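Local coordinates for protein beta-glucosidase (Saccharopolyspora erythraea D, PDB 5M6G) that probably hydrolyses terminal, non-reducing beta-D-glucosyl residues to release beta-D-glucose, as a two-domain enzyme of glycosyl hydrolase family 3, at residues A[186-191]-A[541-546]; A[273-278]-A[308-313]; A[450-455]-A[504-509]. One frame throughout, in Å; residues are numbered along the deposited sequence.

Contact 1: residues A[186-191]-A[541-546]; sequences RDDRWG and GRPLDI
Arg542 and Pro543, in the C-terminal family region, close against Asp188 and its neighbours in a type I beta turn that runs from Asp187 to Trp190 in the N-terminal region. The polar link across the two segments comes from one nitrogen, set among the carbonyls of the turn: Arg542 NH1 gives a nearly straight bond (172°) to Asp188 O at 3.0 Å, with the oxygen almost in the guanidinium plane. A second, weak bond goes from the same NH1 to Arg189 O at 3.2 Å. The chain bends at its third torsion (143°), which turns the guanidinium so that one edge faces this pair of carbonyls. Its other nitrogens look to the C-terminal side, NE to Glu500 in a salt bridge and NH2 to Gly508 O, so the cation is shared between the domains. An alanine in place of Arg542 would probably leave Asp188 O and Gly508 O without this donor and Glu500 OE2 without its salt bridge, and open a gap between the turn and this loop.

Ionic contacts within segment 186-191 probably help to hold the turn. Arg189 grips the Asp187 carboxylate side-on, NE to OD1 at 2.9 Å and NH2 to OD2 at 2.8 Å. Asp187 OD1 also accepts Arg189 N on its anti lone pair, forming an Asx turn at the start of the bend.

Van der Waals packing completes the contact where the Asp188 and Pro543 side chains cross at about a right angle. Asp188 OD2 rests against the proline ring, 3.2 Å from Pro543 CG and 3.3 Å from Pro543 CD.

Contact 2: residues A[273-278]-A[308-313]; sequences SVMVSY and VSDYDA. With SOR (sorbitol), chain L; GOL (glycerol), chain J.
The Tyr278 ring and the Asp310 carboxylate lie stacked, their planes only 3° apart, with Asp310 OD2 offset toward the rim of the ring and 3.6 Å above its plane. Asp310 CB adds a CH-pi contact to the same face, 4.0 Å from the Tyr278 ring centroid. At the ring's edge sits Tyr311 O, which accepts a very short 2.5 Å hydrogen bond from Tyr278 OH. Ala313 CB approaches Tyr278 CE1 obliquely. With ring and main chain both against it, the carboxylate has its rotation fixed further by bonds at each oxygen: Tyr311 N reaches Asp310 OD1 at 2.6 Å from the anti side, and sorbitol O3 donates to the same OD1 at 2.5 Å. Asp310 OD2 accepts a hydrogen bond from glycerol O1, which in turn accepts from Tyr278 N.

These groups sit at the C-terminal ends of adjacent parallel strands, 273-276 and 306-308, joined through helix 290-300 in a beta-alpha-beta unit of the TIM-barrel-like N-terminal domain, where such barrels characteristically hold their pocket. Val308 bridges Met275 in parallel register, through Val308 N to Val274 O and Val276 N to Val308 O. Met275 and Val308 send their side chains to one face of the sheet and meet through Met275 CB and Val308 CG1. From there Met275, extended as far as its sulphur and then bent (chi3 -60°), lays SD 3.8 Å from Asp310 CG and carries CE to sorbitol O2. Val276 O, packed against Asp310 CB, is buried with no polar partner in the model.

Contact 3: residues A[450-455]-A[504-509]; sequences ISWQGS and AEFEGD. With MG (magnesium ion), chain C.
Trp452 meets Glu505 at about a right angle, the indole and carboxylate planes 77° apart. The indole N-H reaches up to the acid: Trp452 NE1 bonds Glu505 OE2 at 2.8 Å, arriving from above the carboxylate plane with a bent angle of 137°. Glu505 is extended beyond CG, which carries its carboxylate to the N-H of the indole. Farther along the same rim, Trp452 CH2 meets Phe506 CZ at 3.9 Å, and here the rings are neither parallel nor perpendicular, with a plane angle of 59°.

Gln453 pairs its side-chain amide with the backbone N and O of Ala504. Its OE1 accepts from Ala504 N, which lies well above the amide plane, and its NE2 gives a 3.0 Å bond to Ala504 O that stays near that plane. The chain, bent at its second torsion, folds back to bring both amide atoms to Ala504, and it also places NE2 over the rim of one Trp452 face. Crossing at about a right angle, Glu507 packs its CB 3.2 Å from Gln453 OE1.

Both segments are loops of the C-terminal domain, and segment 504-509 includes a 3-10 turn at 506-508. From its loop Glu505 reaches a sorbitol pocket otherwise lined largely by residues of the N-terminal domain, as in family 3 enzymes whose active site lies at the domain interface. Glu505 OE2 also makes a weak hydrogen bond with sorbitol O5, and Trp448 packs edge-to-face on Trp452.

Beyond the turn, Asp509 OD2 binds a magnesium ion at 2.1 Å. Four waters and Asp243 complete six ligands, and one of those waters donates to Phe506 O at 2.8 Å, tying the ion to the turn.

How the contacts relate
The three contacts show how a two-domain enzyme builds one pocket from distant pieces of chain. Contact 2 contributes to the barrel side of the sorbitol site and contact 3 brings Glu505 from the C-terminal domain; their centres lie about 18 Å apart, yet they touch where Tyr278 CE2 comes 4.2 Å from Glu505 OE1. Contact 1, centred about 15 Å from contact 3, is joined to it: Gly191 N probably bonds Asp509 OD1 at 2.8 Å, so segment 186-191 meets the magnesium-binding residue directly. Contacts 1 and 2 do not touch, although Arg192, next in sequence after contact 1, binds the same sorbitol as Asp310 of contact 2.

Contact 1: residues A[186-191]-A[541-546]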
loop_
_atom_site.group_PDB
_atom_site.type_symbol
_atom_site.label_atom_id
_atom_site.label_comp_id
_atom_site.label_asym_id
_atom_site.label_seq_id
_atom_site.Cartn_x
_atom_site.Cartn_y
_atom_site.Cartn_z
ATOM N N ARG A 186 11.174 -7.692 -7.487
ATOM C CA ARG A 186 12.011 -8.351 -8.480
ATOM C C ARG A 186 11.535 -9.748 -8.857
ATOM O O ARG A 186 12.099 -10.339 -9.783
ATOM C CB ARG A 186 13.463 -8.449 -7.970
ATOM C CG ARG A 186 14.032 -7.143 -7.458
ATOM C CD ARG A 186 14.467 -6.232 -8.586
ATOM N NE ARG A 186 15.647 -6.744 -9.292
ATOM C CZ ARG A 186 16.092 -6.228 -10.436
ATOM N NH1 ARG A 186 17.172 -6.727 -11.029
ATOM N NH2 ARG A 186 15.453 -5.200 -10.987
ATOM N N ASP A 187 10.540 -10.304 -8.168
ATOM C CA ASP A 187 10.060 -11.656 -8.462
ATOM C C ASP A 187 8.534 -11.674 -8.428
ATOM O O ASP A 187 7.925 -11.616 -7.353
ATOM C CB ASP A 187 10.645 -12.673 -7.478
ATOM C CG ASP A 187 10.481 -14.104 -7.957
ATOM O OD1 ASP A 187 9.355 -14.479 -8.340
ATOM O OD2 ASP A 187 11.485 -14.857 -7.954
ATOM N N ASP A 188 7.920 -11.810 -9.604
ATOM C CA ASP A 188 6.472 -11.665 -9.728
ATOM C C ASP A 188 5.693 -12.695 -8.919
ATOM O O ASP A 188 4.493 -12.523 -8.719
ATOM C CB ASP A 188 6.069 -11.753 -11.207
ATOM C CG ASP A 188 6.472 -10.525 -11.990
ATOM O OD1 ASP A 188 6.890 -9.526 -11.361
ATOM O OD2 ASP A 188 6.352 -10.555 -13.234
ATOM N N ARG A 189 6.338 -13.768 -8.460
ATOM C CA ARG A 189 5.642 -14.725 -7.611
ATOM C C ARG A 189 5.211 -14.118 -6.283
ATOM O O ARG A 189 4.336 -14.679 -5.613
ATOM C CB ARG A 189 6.546 -15.931 -7.360
ATOM C CG ARG A 189 6.668 -16.817 -8.582
ATOM C CD ARG A 189 7.682 -17.906 -8.365
ATOM N NE ARG A 189 9.037 -17.389 -8.476
ATOM C CZ ARG A 189 10.124 -18.156 -8.552
ATOM N NH1 ARG A 189 10.008 -19.477 -8.533
ATOM N NH2 ARG A 189 11.326 -17.600 -8.639
ATOM N N TRP A 190 5.821 -13.000 -5.892
ATOM C CA TRP A 190 5.542 -12.359 -4.612
ATOM C C TRP A 190 4.102 -11.866 -4.535
ATOM O O TRP A 190 3.609 -11.204 -5.449
ATOM C CB TRP A 190 6.496 -11.188 -4.420
ATOM C CG TRP A 190 6.511 -10.608 -3.040
ATOM C CD1 TRP A 190 6.260 -11.262 -1.860
ATOM C CD2 TRP A 190 6.837 -9.257 -2.689
ATOM N NE1 TRP A 190 6.409 -10.396 -0.800
ATOM C CE2 TRP A 190 6.766 -9.161 -1.278
ATOM C CE3 TRP A 190 7.187 -8.118 -3.430
ATOM C CZ2 TRP A 190 7.024 -7.969 -0.595
ATOM C CZ3 TRP A 190 7.440 -6.926 -2.740
ATOM C CH2 TRP A 190 7.361 -6.868 -1.340
ATOM N N GLY A 191 3.440 -12.167 -3.420
ATOM C CA GLY A 191 2.082 -11.712 -3.208
ATOM C C GLY A 191 1.929 -10.214 -3.024
ATOM O O GLY A 191 0.793 -9.732 -2.980
ATOM N N GLY A 541 -2.516 -8.260 -10.218
ATOM C CA GLY A 541 -1.497 -7.537 -9.483
ATOM C C GLY A 541 -0.092 -7.626 -10.045
ATOM O O GLY A 541 0.850 -7.122 -9.425
ATOM N N ARG A 542 0.079 -8.211 -11.222
ATOM C CA ARG A 542 1.407 -8.546 -11.716
ATOM C C ARG A 542 1.261 -9.070 -13.135
ATOM O O ARG A 542 0.146 -9.413 -13.544
ATOM C CB ARG A 542 2.043 -9.610 -10.831
ATOM C CG ARG A 542 1.114 -10.801 -10.633
ATOM C CD ARG A 542 1.657 -11.788 -9.617
ATOM N NE ARG A 542 0.568 -12.341 -8.821
ATOM C CZ ARG A 542 0.725 -13.034 -7.699
ATOM N NH1 ARG A 542 1.950 -13.280 -7.217
ATOM N NH2 ARG A 542 -0.348 -13.459 -7.044
ATOM N N PRO A 543 2.342 -9.168 -13.905
ATOM C CA PRO A 543 2.272 -9.935 -15.154
ATOM C C PRO A 543 1.752 -11.339 -14.879
ATOM O O PRO A 543 1.996 -11.916 -13.816
ATOM C CB PRO A 543 3.729 -9.957 -15.642
ATOM C CG PRO A 543 4.348 -8.725 -15.012
ATOM C CD PRO A 543 3.694 -8.623 -13.655
ATOM N N LEU A 544 0.999 -11.872 -15.841
ATOM C CA LEU A 544 0.524 -13.247 -15.808
ATOM C C LEU A 544 1.109 -14.001 -16.993
ATOM O O LEU A 544 1.441 -13.407 -18.021
ATOM C CB LEU A 544 -1.012 -13.318 -15.848
ATOM C CG LEU A 544 -1.758 -12.643 -14.703
ATOM C CD1 LEU A 544 -3.277 -12.848 -14.883
ATOM C CD2 LEU A 544 -1.284 -13.146 -13.335
ATOM N N ASP A 545 1.226 -15.316 -16.842
ATOM C CA ASP A 545 1.891 -16.166 -17.833
ATOM C C ASP A 545 0.918 -16.463 -18.972
ATOM O O ASP A 545 0.081 -17.363 -18.871
ATOM C CB ASP A 545 2.379 -17.440 -17.159
ATOM C CG ASP A 545 3.351 -18.227 -18.016
ATOM O OD1 ASP A 545 3.743 -17.745 -19.104
ATOM O OD2 ASP A 545 3.733 -19.330 -17.578
ATOM N N ILE A 546 1.024 -15.697 -20.062
ATOM C CA ILE A 546 0.047 -15.719 -21.145
ATOM C C ILE A 546 0.681 -15.944 -22.504
ATOM O O ILE A 546 -0.022 -15.871 -23.517
ATOM C CB ILE A 546 -0.764 -14.413 -21.181
ATOM C CG1 ILE A 546 0.218 -13.251 -21.375
ATOM C CG2 ILE A 546 -1.618 -14.269 -19.928
ATOM C CD1 ILE A 546 -0.413 -11.955 -21.592
#

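Contact 2: residues A[273-278]-A[308-313]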
loop_
_atom_site.group_PDB
_atom_site.type_symbol
_atom_site.label_atom_id
_atom_site.label_comp_id
_atom_site.label_asym_id
_atom_site.label_seq_id
_atom_site.Cartn_x
_atom_site.Cartn_y
_atom_site.Cartn_z
ATOM N N SER A 273 8.275 8.354 8.853
ATOM C CA SER A 273 8.394 7.024 9.433
ATOM C C SER A 273 8.981 6.067 8.409
ATOM O O SER A 273 8.807 6.249 7.205
ATOM C CB SER A 273 7.026 6.501 9.899
ATOM O OG SER A 273 7.163 5.266 10.572
ATOM N N VAL A 274 9.696 5.058 8.903
ATOM C CA VAL A 274 10.153 3.928 8.097
ATOM C C VAL A 274 9.730 2.655 8.817
ATOM O O VAL A 274 9.938 2.528 10.030
ATOM C CB VAL A 274 11.683 3.949 7.876
ATOM C CG1 VAL A 274 12.150 2.638 7.288
ATOM C CG2 VAL A 274 12.078 5.107 6.964
ATOM N N MET A 275 9.126 1.722 8.085
ATOM C CA MET A 275 8.710 0.446 8.654
ATOM C C MET A 275 9.689 -0.648 8.238
ATOM O O MET A 275 10.047 -0.751 7.059
ATOM C CB MET A 275 7.292 0.068 8.216
ATOM C CG MET A 275 6.846 -1.223 8.865
ATOM S SD MET A 275 5.242 -1.816 8.322
ATOM C CE MET A 275 4.212 -0.444 8.812
ATOM N N VAL A 276 10.130 -1.465 9.214
ATOM C CA VAL A 276 11.104 -2.521 8.933
ATOM C C VAL A 276 10.399 -3.755 8.368
ATOM O O VAL A 276 9.221 -4.006 8.641
ATOM C CB VAL A 276 11.905 -2.850 10.211
ATOM C CG1 VAL A 276 12.997 -3.902 9.934
ATOM C CG2 VAL A 276 12.525 -1.579 10.760
ATOM N N SER A 277 11.130 -4.546 7.574
ATOM C CA SER A 277 10.570 -5.704 6.892
ATOM C C SER A 277 10.645 -6.976 7.733
ATOM O O SER A 277 11.592 -7.195 8.492
ATOM C CB SER A 277 11.293 -5.956 5.573
ATOM O OG SER A 277 10.876 -7.198 5.025
ATOM N N TYR A 278 9.625 -7.826 7.565
ATOM C CA TYR A 278 9.671 -9.193 8.078
ATOM C C TYR A 278 10.827 -9.989 7.490
ATOM O O TYR A 278 11.281 -10.957 8.108
ATOM C CB TYR A 278 8.398 -9.951 7.718
ATOM C CG TYR A 278 7.121 -9.621 8.428
ATOM C CD1 TYR A 278 7.071 -9.424 9.801
ATOM C CD2 TYR A 278 5.929 -9.562 7.704
ATOM C CE1 TYR A 278 5.852 -9.144 10.434
ATOM C CE2 TYR A 278 4.722 -9.289 8.316
ATOM C CZ TYR A 278 4.683 -9.086 9.673
ATOM O OH TYR A 278 3.467 -8.826 10.245
ATOM N N VAL A 308 9.388 2.126 12.819
ATOM C CA VAL A 308 8.346 1.275 13.381
ATOM C C VAL A 308 8.534 -0.150 12.876
ATOM O O VAL A 308 8.953 -0.368 11.731
ATOM C CB VAL A 308 6.942 1.826 13.047
ATOM C CG1 VAL A 308 6.695 1.827 11.541
ATOM C CG2 VAL A 308 5.853 1.052 13.793
ATOM N N SER A 309 8.243 -1.125 13.740
ATOM C CA SER A 309 8.277 -2.522 13.336
ATOM C C SER A 309 7.063 -2.869 12.471
ATOM O O SER A 309 6.079 -2.126 12.409
ATOM C CB SER A 309 8.309 -3.443 14.562
ATOM O OG SER A 309 6.997 -3.710 15.048
ATOM N N ASP A 310 7.147 -4.015 11.785
ATOM C CA ASP A 310 5.957 -4.597 11.184
ATOM C C ASP A 310 5.173 -5.346 12.260
ATOM O O ASP A 310 5.591 -5.456 13.419
ATOM C CB ASP A 310 6.321 -5.507 10.001
ATOM C CG ASP A 310 5.209 -5.577 8.939
ATOM O OD1 ASP A 310 4.008 -5.409 9.285
ATOM O OD2 ASP A 310 5.540 -5.797 7.749
ATOM N N TYR A 311 4.026 -5.880 11.857
ATOM C CA TYR A 311 2.984 -6.347 12.766
ATOM C C TYR A 311 3.399 -7.664 13.409
ATOM O O TYR A 311 3.583 -8.663 12.708
ATOM C CB TYR A 311 1.696 -6.498 11.961
ATOM C CG TYR A 311 0.418 -6.798 12.701
ATOM C CD1 TYR A 311 -0.024 -8.108 12.871
ATOM C CD2 TYR A 311 -0.405 -5.762 13.156
ATOM C CE1 TYR A 311 -1.240 -8.377 13.509
ATOM C CE2 TYR A 311 -1.611 -6.024 13.795
ATOM C CZ TYR A 311 -2.022 -7.326 13.969
ATOM O OH TYR A 311 -3.223 -7.572 14.602
ATOM N N ASP A 312 3.537 -7.666 14.743
ATOM C CA ASP A 312 4.058 -8.819 15.489
ATOM C C ASP A 312 5.353 -9.337 14.863
ATOM O O ASP A 312 5.608 -10.539 14.816
ATOM C CB ASP A 312 3.025 -9.948 15.590
ATOM C CG ASP A 312 1.838 -9.590 16.476
ATOM O OD1 ASP A 312 1.966 -8.682 17.321
ATOM O OD2 ASP A 312 0.767 -10.217 16.320
ATOM N N ALA A 313 6.185 -8.413 14.382
ATOM C CA ALA A 313 7.403 -8.808 13.680
ATOM C C ALA A 313 8.473 -9.345 14.623
ATOM O O ALA A 313 9.252 -10.225 14.228
ATOM C CB ALA A 313 7.960 -7.629 12.895
HETATM C C1 SOR L . 2.546 -3.923 6.116
HETATM C C2 SOR L . 1.266 -3.469 6.796
HETATM C C3 SOR L . 0.893 -4.481 7.874
HETATM C C4 SOR L . -0.545 -4.280 8.344
HETATM C C5 SOR L . -1.152 -5.540 8.969
HETATM C C6 SOR L . -2.662 -5.342 9.063
HETATM O O1 SOR L . 2.643 -3.376 4.824
HETATM O O2 SOR L . 1.459 -2.188 7.371
HETATM O O3 SOR L . 1.774 -4.319 8.956
HETATM O O4 SOR L . -0.599 -3.217 9.274
HETATM O O5 SOR L . -0.852 -6.708 8.216
HETATM O O6 SOR L . -3.313 -6.582 9.249
HETATM C C1 GOL J . 7.031 -6.981 5.032
HETATM O O1 GOL J . 7.533 -6.866 6.322
HETATM C C2 GOL J . 7.274 -8.418 4.626
HETATM O O2 GOL J . 8.457 -8.537 3.852
HETATM C C3 GOL J . 6.052 -8.737 3.803
HETATM O O3 GOL J . 6.078 -7.836 2.731
#

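Contact 3: residues A[450-455]-A[504-509]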
loop_
_atom_site.group_PDB
_atom_site.type_symbol
_atom_site.label_atom_id
_atom_site.label_comp_id
_atom_site.label_asym_id
_atom_site.label_seq_id
_atom_site.Cartn_x
_atom_site.Cartn_y
_atom_site.Cartn_z
ATOM N N ILE A 450 -11.316 -2.527 2.012
ATOM C CA ILE A 450 -12.197 -2.798 3.145
ATOM C C ILE A 450 -11.575 -3.836 4.065
ATOM O O ILE A 450 -11.162 -3.508 5.181
ATOM C CB ILE A 450 -13.604 -3.245 2.716
ATOM C CG1 ILE A 450 -14.186 -2.261 1.709
ATOM C CG2 ILE A 450 -14.493 -3.333 3.957
ATOM C CD1 ILE A 450 -14.181 -0.836 2.185
ATOM N N SER A 451 -11.526 -5.090 3.618
ATOM C CA SER A 451 -10.847 -6.150 4.351
ATOM C C SER A 451 -9.355 -6.168 4.020
ATOM O O SER A 451 -8.874 -5.443 3.149
ATOM C CB SER A 451 -11.458 -7.507 4.022
ATOM O OG SER A 451 -11.170 -7.848 2.681
ATOM N N TRP A 452 -8.623 -7.027 4.735
ATOM C CA TRP A 452 -7.181 -7.171 4.527
ATOM C C TRP A 452 -6.874 -7.840 3.188
ATOM O O TRP A 452 -6.131 -7.301 2.356
ATOM C CB TRP A 452 -6.593 -7.984 5.685
ATOM C CG TRP A 452 -5.168 -8.399 5.518
ATOM C CD1 TRP A 452 -4.136 -7.642 5.045
ATOM C CD2 TRP A 452 -4.617 -9.686 5.821
ATOM N NE1 TRP A 452 -2.973 -8.378 5.044
ATOM C CE2 TRP A 452 -3.243 -9.636 5.516
ATOM C CE3 TRP A 452 -5.156 -10.877 6.325
ATOM C CZ2 TRP A 452 -2.394 -10.730 5.698
ATOM C CZ3 TRP A 452 -4.309 -11.961 6.510
ATOM C CH2 TRP A 452 -2.947 -11.879 6.195
ATOM N N GLN A 453 -7.422 -9.031 2.969
ATOM C CA GLN A 453 -7.173 -9.759 1.727
ATOM C C GLN A 453 -7.926 -9.186 0.536
ATOM O O GLN A 453 -7.662 -9.602 -0.605
ATOM C CB GLN A 453 -7.561 -11.223 1.897
ATOM C CG GLN A 453 -6.650 -12.001 2.802
ATOM C CD GLN A 453 -5.264 -12.126 2.211
ATOM O OE1 GLN A 453 -5.104 -12.497 1.047
ATOM N NE2 GLN A 453 -4.255 -11.794 3.000
ATOM N N GLY A 454 -8.849 -8.252 0.765
ATOM C CA GLY A 454 -9.839 -7.923 -0.241
ATOM C C GLY A 454 -10.833 -9.064 -0.395
ATOM O O GLY A 454 -10.729 -10.111 0.235
ATOM N N SER A 455 -11.821 -8.846 -1.264
ATOM C CA SER A 455 -12.821 -9.873 -1.534
ATOM C C SER A 455 -13.564 -9.508 -2.807
ATOM O O SER A 455 -13.504 -8.372 -3.277
ATOM C CB SER A 455 -13.804 -10.029 -0.375
ATOM O OG SER A 455 -14.540 -8.841 -0.195
ATOM N N ALA A 504 -3.488 -10.501 -0.405
ATOM C CA ALA A 504 -2.492 -9.621 0.191
ATOM C C ALA A 504 -1.429 -10.457 0.884
ATOM O O ALA A 504 -1.726 -11.510 1.452
ATOM C CB ALA A 504 -3.108 -8.638 1.204
ATOM N N GLU A 505 -0.197 -9.960 0.845
ATOM C CA GLU A 505 0.975 -10.527 1.550
ATOM C C GLU A 505 1.138 -11.991 1.126
ATOM O O GLU A 505 0.926 -12.319 -0.054
ATOM C CB GLU A 505 0.842 -10.313 3.053
ATOM C CG GLU A 505 0.484 -8.886 3.450
ATOM C CD GLU A 505 0.556 -8.660 4.958
ATOM O OE1 GLU A 505 1.454 -9.232 5.608
ATOM O OE2 GLU A 505 -0.292 -7.910 5.487
ATOM N N PHE A 506 1.492 -12.877 2.063
ATOM C CA PHE A 506 1.898 -14.238 1.726
ATOM C C PHE A 506 0.774 -15.035 1.075
ATOM O O PHE A 506 1.047 -15.981 0.326
ATOM C CB PHE A 506 2.406 -14.951 2.987
ATOM C CG PHE A 506 1.451 -14.875 4.149
ATOM C CD1 PHE A 506 1.487 -13.801 5.020
ATOM C CD2 PHE A 506 0.513 -15.876 4.354
ATOM C CE1 PHE A 506 0.601 -13.721 6.086
ATOM C CE2 PHE A 506 -0.375 -15.810 5.417
ATOM C CZ PHE A 506 -0.332 -14.732 6.282
ATOM N N GLU A 507 -0.491 -14.686 1.344
ATOM C CA GLU A 507 -1.590 -15.398 0.691
ATOM C C GLU A 507 -1.548 -15.249 -0.825
ATOM O O GLU A 507 -2.155 -16.057 -1.538
ATOM C CB GLU A 507 -2.946 -14.910 1.222
ATOM C CG GLU A 507 -3.134 -15.128 2.706
ATOM C CD GLU A 507 -3.463 -16.567 3.051
ATOM O OE1 GLU A 507 -3.406 -17.435 2.153
ATOM O OE2 GLU A 507 -3.777 -16.838 4.230
ATOM N N GLY A 508 -0.836 -14.254 -1.335
ATOM C CA GLY A 508 -0.716 -14.053 -2.759
ATOM C C GLY A 508 0.538 -14.595 -3.398
ATOM O O GLY A 508 0.727 -14.405 -4.603
ATOM N N ASP A 509 1.418 -15.242 -2.638
ATOM C CA ASP A 509 2.569 -15.888 -3.259
ATOM C C ASP A 509 2.093 -16.982 -4.209
ATOM O O ASP A 509 1.147 -17.721 -3.915
ATOM C CB ASP A 509 3.503 -16.486 -2.199
ATOM C CG ASP A 509 4.186 -15.430 -1.351
ATOM O OD1 ASP A 509 4.093 -14.225 -1.679
ATOM O OD2 ASP A 509 4.848 -15.818 -0.365
HETATM MG MG MG C . 5.157 -17.617 0.720
HETATM O O HOH W 1 3.131 -17.791 0.900
HETATM O O HOH W 2 5.322 -16.395 2.407
HETATM O O HOH W 3 5.046 -19.031 -0.806
HETATM O O HOH W 4 5.153 -19.323 1.995
#